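Local coordinates for tartronic semialdehyde reductase (Salmonella typhimurium, PDB 1YB4), which catalyses the NAD(P)H-dependent reduction of tartronic semialdehyde (2-hydroxy-3-oxopropanoate) to (R)-glycerate, at residues A[18-23]-A[39-44]; A[7-12]-A[30-35]. All blocks are in the same frame, centred on the assembly; numbering follows the deposited sequence.

Contact 1 (A[18-23]-A[39-44])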
# COMPACT_ATOMS: atom_id res chain seq x y z
N MSE A 18 19.29 -31.24 12.98
CA MSE A 18 20.39 -30.47 13.53
C MSE A 18 21.05 -31.27 14.64
O MSE A 18 22.28 -31.38 14.70
CB MSE A 18 19.88 -29.12 14.06
CG MSE A 18 19.54 -28.15 12.92
SE MSE A 18 18.44 -26.63 13.39
CE MSE A 18 19.84 -25.44 14.03
N ALA A 19 20.21 -31.85 15.51
CA ALA A 19 20.69 -32.68 16.60
C ALA A 19 21.46 -33.86 15.99
O ALA A 19 22.57 -34.20 16.43
CB ALA A 19 19.51 -33.18 17.45
N ILE A 20 20.87 -34.46 14.96
CA ILE A 20 21.49 -35.58 14.26
C ILE A 20 22.88 -35.21 13.74
O ILE A 20 23.79 -36.03 13.75
CB ILE A 20 20.63 -36.08 13.09
CG1 ILE A 20 19.32 -36.67 13.63
CG2 ILE A 20 21.38 -37.12 12.28
CD1 ILE A 20 18.50 -37.42 12.59
N ASN A 21 23.06 -33.98 13.28
CA ASN A 21 24.38 -33.58 12.79
C ASN A 21 25.39 -33.41 13.93
O ASN A 21 26.56 -33.71 13.76
CB ASN A 21 24.29 -32.27 12.00
CG ASN A 21 24.34 -32.50 10.51
OD1 ASN A 21 23.43 -33.09 9.94
ND2 ASN A 21 25.41 -32.04 9.88
N LEU A 22 24.94 -32.91 15.08
CA LEU A 22 25.84 -32.73 16.22
C LEU A 22 26.23 -34.10 16.79
O LEU A 22 27.40 -34.33 17.15
CB LEU A 22 25.16 -31.90 17.31
CG LEU A 22 24.92 -30.41 17.02
CD1 LEU A 22 24.13 -29.82 18.14
CD2 LEU A 22 26.26 -29.68 16.88
N ALA A 23 25.26 -35.01 16.85
CA ALA A 23 25.50 -36.35 17.36
C ALA A 23 26.44 -37.10 16.43
O ALA A 23 27.32 -37.85 16.88
CB ALA A 23 24.18 -37.08 17.51
N ASP A 39 14.53 -42.18 15.58
CA ASP A 39 15.41 -43.28 15.95
C ASP A 39 16.88 -42.94 15.66
O ASP A 39 17.76 -43.16 16.51
CB ASP A 39 15.04 -44.54 15.18
CG ASP A 39 16.19 -45.05 14.32
OD1 ASP A 39 17.08 -45.75 14.86
OD2 ASP A 39 16.21 -44.74 13.11
N GLU A 40 17.14 -42.41 14.47
CA GLU A 40 18.49 -42.08 14.04
C GLU A 40 19.37 -41.41 15.09
O GLU A 40 20.52 -41.82 15.26
CB GLU A 40 18.45 -41.21 12.78
CG GLU A 40 19.82 -41.03 12.13
CD GLU A 40 19.75 -40.42 10.74
OE1 GLU A 40 20.82 -40.24 10.12
OE2 GLU A 40 18.63 -40.13 10.27
N LEU A 41 18.86 -40.40 15.78
CA LEU A 41 19.67 -39.74 16.80
C LEU A 41 19.64 -40.51 18.12
O LEU A 41 20.55 -40.37 18.94
CB LEU A 41 19.25 -38.28 17.03
CG LEU A 41 17.97 -37.92 17.79
CD1 LEU A 41 18.01 -36.45 18.20
CD2 LEU A 41 16.77 -38.19 16.92
N LEU A 42 18.61 -41.31 18.34
CA LEU A 42 18.58 -42.09 19.56
C LEU A 42 19.72 -43.09 19.44
O LEU A 42 20.58 -43.17 20.32
CB LEU A 42 17.24 -42.81 19.74
CG LEU A 42 16.14 -42.00 20.44
CD1 LEU A 42 14.85 -42.79 20.51
CD2 LEU A 42 16.61 -41.62 21.84
N SER A 43 19.74 -43.82 18.34
CA SER A 43 20.78 -44.82 18.09
C SER A 43 22.07 -44.18 17.60
O SER A 43 22.75 -44.74 16.74
CB SER A 43 20.30 -45.83 17.04
OG SER A 43 20.37 -45.26 15.74
N LEU A 44 22.40 -43.01 18.14
CA LEU A 44 23.61 -42.30 17.74
C LEU A 44 24.24 -41.68 18.97
O LEU A 44 25.27 -41.00 18.87
CB LEU A 44 23.25 -41.22 16.70
CG LEU A 44 24.33 -40.62 15.78
CD1 LEU A 44 25.03 -41.70 15.01
CD2 LEU A 44 23.67 -39.65 14.81

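Contact 2 (A[7-12]-A[30-35])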
# COMPACT_ATOMS: atom_id res chain seq x y z
N GLY A 7 23.21 -30.06 24.75
CA GLY A 7 21.80 -30.33 25.00
C GLY A 7 20.93 -29.71 23.92
O GLY A 7 21.21 -28.61 23.45
N PHE A 8 19.89 -30.42 23.50
CA PHE A 8 18.98 -29.94 22.45
C PHE A 8 17.56 -29.99 23.00
O PHE A 8 17.06 -31.05 23.36
CB PHE A 8 19.09 -30.83 21.20
CG PHE A 8 19.12 -30.05 19.91
CD1 PHE A 8 20.32 -29.62 19.36
CD2 PHE A 8 17.94 -29.72 19.25
CE1 PHE A 8 20.36 -28.88 18.19
CE2 PHE A 8 17.96 -28.98 18.08
CZ PHE A 8 19.17 -28.56 17.55
N ILE A 9 16.90 -28.84 23.06
CA ILE A 9 15.55 -28.77 23.62
C ILE A 9 14.41 -28.73 22.61
O ILE A 9 13.25 -28.65 22.99
CB ILE A 9 15.44 -27.57 24.60
CG1 ILE A 9 16.41 -27.79 25.75
CG2 ILE A 9 14.03 -27.43 25.15
CD1 ILE A 9 16.26 -26.81 26.88
N GLY A 10 14.72 -28.80 21.33
CA GLY A 10 13.65 -28.78 20.35
C GLY A 10 13.98 -29.62 19.14
O GLY A 10 14.94 -29.34 18.43
N LEU A 11 13.19 -30.65 18.90
CA LEU A 11 13.43 -31.48 17.73
C LEU A 11 12.35 -31.15 16.70
O LEU A 11 11.70 -30.11 16.78
CB LEU A 11 13.43 -32.96 18.11
CG LEU A 11 14.56 -33.30 19.11
CD1 LEU A 11 14.53 -34.77 19.50
CD2 LEU A 11 15.91 -32.96 18.48
N GLY A 12 12.17 -32.01 15.72
CA GLY A 12 11.16 -31.71 14.74
C GLY A 12 11.78 -31.27 13.44
O GLY A 12 13.00 -31.27 13.29
N HIS A 30 21.91 -34.62 25.12
CA HIS A 30 20.78 -34.96 25.95
C HIS A 30 19.69 -34.12 25.30
O HIS A 30 19.69 -32.90 25.41
CB HIS A 30 21.04 -34.56 27.40
CG HIS A 30 21.88 -35.55 28.15
ND1 HIS A 30 21.36 -36.70 28.70
CD2 HIS A 30 23.20 -35.54 28.47
CE1 HIS A 30 22.32 -37.35 29.33
NE2 HIS A 30 23.44 -36.67 29.21
N VAL A 31 18.79 -34.79 24.59
CA VAL A 31 17.72 -34.12 23.87
C VAL A 31 16.37 -34.24 24.55
O VAL A 31 16.23 -34.94 25.55
CB VAL A 31 17.59 -34.69 22.45
CG1 VAL A 31 18.97 -34.76 21.80
CG2 VAL A 31 16.95 -36.06 22.49
N THR A 32 15.39 -33.55 23.98
CA THR A 32 14.02 -33.54 24.49
C THR A 32 13.11 -32.79 23.53
O THR A 32 13.57 -31.90 22.81
CB THR A 32 13.92 -32.84 25.86
OG1 THR A 32 12.62 -33.08 26.42
CG2 THR A 32 14.10 -31.34 25.71
N THR A 33 11.83 -33.14 23.51
CA THR A 33 10.84 -32.49 22.65
C THR A 33 9.50 -33.17 22.92
O THR A 33 9.47 -34.21 23.58
CB THR A 33 11.21 -32.63 21.13
OG1 THR A 33 10.19 -32.04 20.33
CG2 THR A 33 11.38 -34.08 20.74
N ILE A 34 8.41 -32.58 22.43
CA ILE A 34 7.09 -33.15 22.66
C ILE A 34 6.89 -34.45 21.89
O ILE A 34 6.42 -35.44 22.45
CB ILE A 34 5.96 -32.15 22.25
CG1 ILE A 34 5.99 -31.89 20.74
CG2 ILE A 34 6.13 -30.84 22.98
CD1 ILE A 34 5.08 -32.83 19.93
N GLY A 35 7.28 -34.44 20.62
CA GLY A 35 7.10 -35.62 19.80
C GLY A 35 8.07 -36.74 20.09
O GLY A 35 8.82 -36.70 21.07

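Contact 1 (A[18-23]-A[39-44])
A19, I20 and A23 of helix 15-24, the first helix of the Rossmann-type NAD-binding domain, pack against E40 and L41 of the short helix 39-42 and L44 just after it. The backbones come closest at I20 and L41, with 5.2 Å between their CA atoms. A19 presents only its CB, which meets L41 CD1 at 3.7 Å. L41 carries CG over its own backbone, between N and C (chi1 74°); its CB faces I20 while CD1 goes on to A19. I20 crosses both L41 and E40 at about a right angle. Its CG1 lies 3.8 Å from L41 CB. Its CD1 rests against the extended chain of E40, 3.6 Å from E40 OE2. I20 CG2 meets the other carboxylate oxygen, E40 OE1, at 3.8 Å. These are van der Waals contacts. The charge of E40 is met by a salt bridge from OE1 to R24 NH2, on the same helix as I20. S43 leaves the helical conformation, and L44 then turns its side chain back to helix 15-24. L44 CD2 lies 3.8 Å from A23 CB and also 3.8 Å from I20 O. The interface is mostly buried and apolar. On the sheet side, helix 15-24 packs on strand 5-8, and L41 touches V31 of strand 28-31. M18 and L22 touch L155 of helix 142-155.

Contact 2 (A[7-12]-A[30-35])
H30 O takes the backbone hydrogen bond of F8 N at 3.1 Å and also a CA-H contact from G7 CA at 3.4 Å. The N-H points nearly straight at the oxygen (159°), but F8 N sits above the carbonyl plane, 37° out of it. This bond joins strand 5-8 to strand 28-31, parallel neighbours linked by helix 15-24 in the right-handed beta-alpha-beta crossover of a Rossmann-type fold. Strand 28-31 is one of the two outermost strands of the sheet within this chain. One residue on, F8 O receives a CA-H contact from V31 CA at 3.2 Å, and F8 CB packs on V31 CG1 at 4.0 Å. Beyond it, I9 O and T32 O face each other at 3.3 Å. Both are acceptors, so they cannot bond to one another. I9 and T32 lie side by side and point the same way, with their CG2 methyls 4.0 Å apart. L11 crosses T33 at about a right angle, and both L11 CB and L11 CD1 reach T33 CG2 at 3.5 Å. That methyl stands between the backbone N and carbonyl carbon of T33, whose OG1 is anti to N (chi1 177°). L11 CD1 also meets V31 CG2 at 4.1 Å. G10 and G12 belong to a GxGxxG pattern, consistent with a dinucleotide-binding turn. The chemistry thus combines a backbone bond at the F8-H30 end with methyl packing of L11 on T33 and V31, past the C-terminal ends of the two strands.

The two contacts are adjacent layers of one beta-alpha-beta unit, with centres 11 Å apart. Contact 2 pairs the two strands; contact 1 packs the connecting helix against the short helix that follows the second strand. Their segments alternate along the chain. The layers meet through apolar side chains: M18 CB lies 3.6 Å from F8 CZ, L22 CD1 3.9 Å from F8 CE1, and A19 CB 3.8 Å from L11 CD2. L41 of contact 1 also touches L11 of contact 2. Both contacts lie away from the predicted active-site residue K172. Contact 2 carries two glycines of the probable dinucleotide-binding pattern, and A19 of contact 1 sits close by.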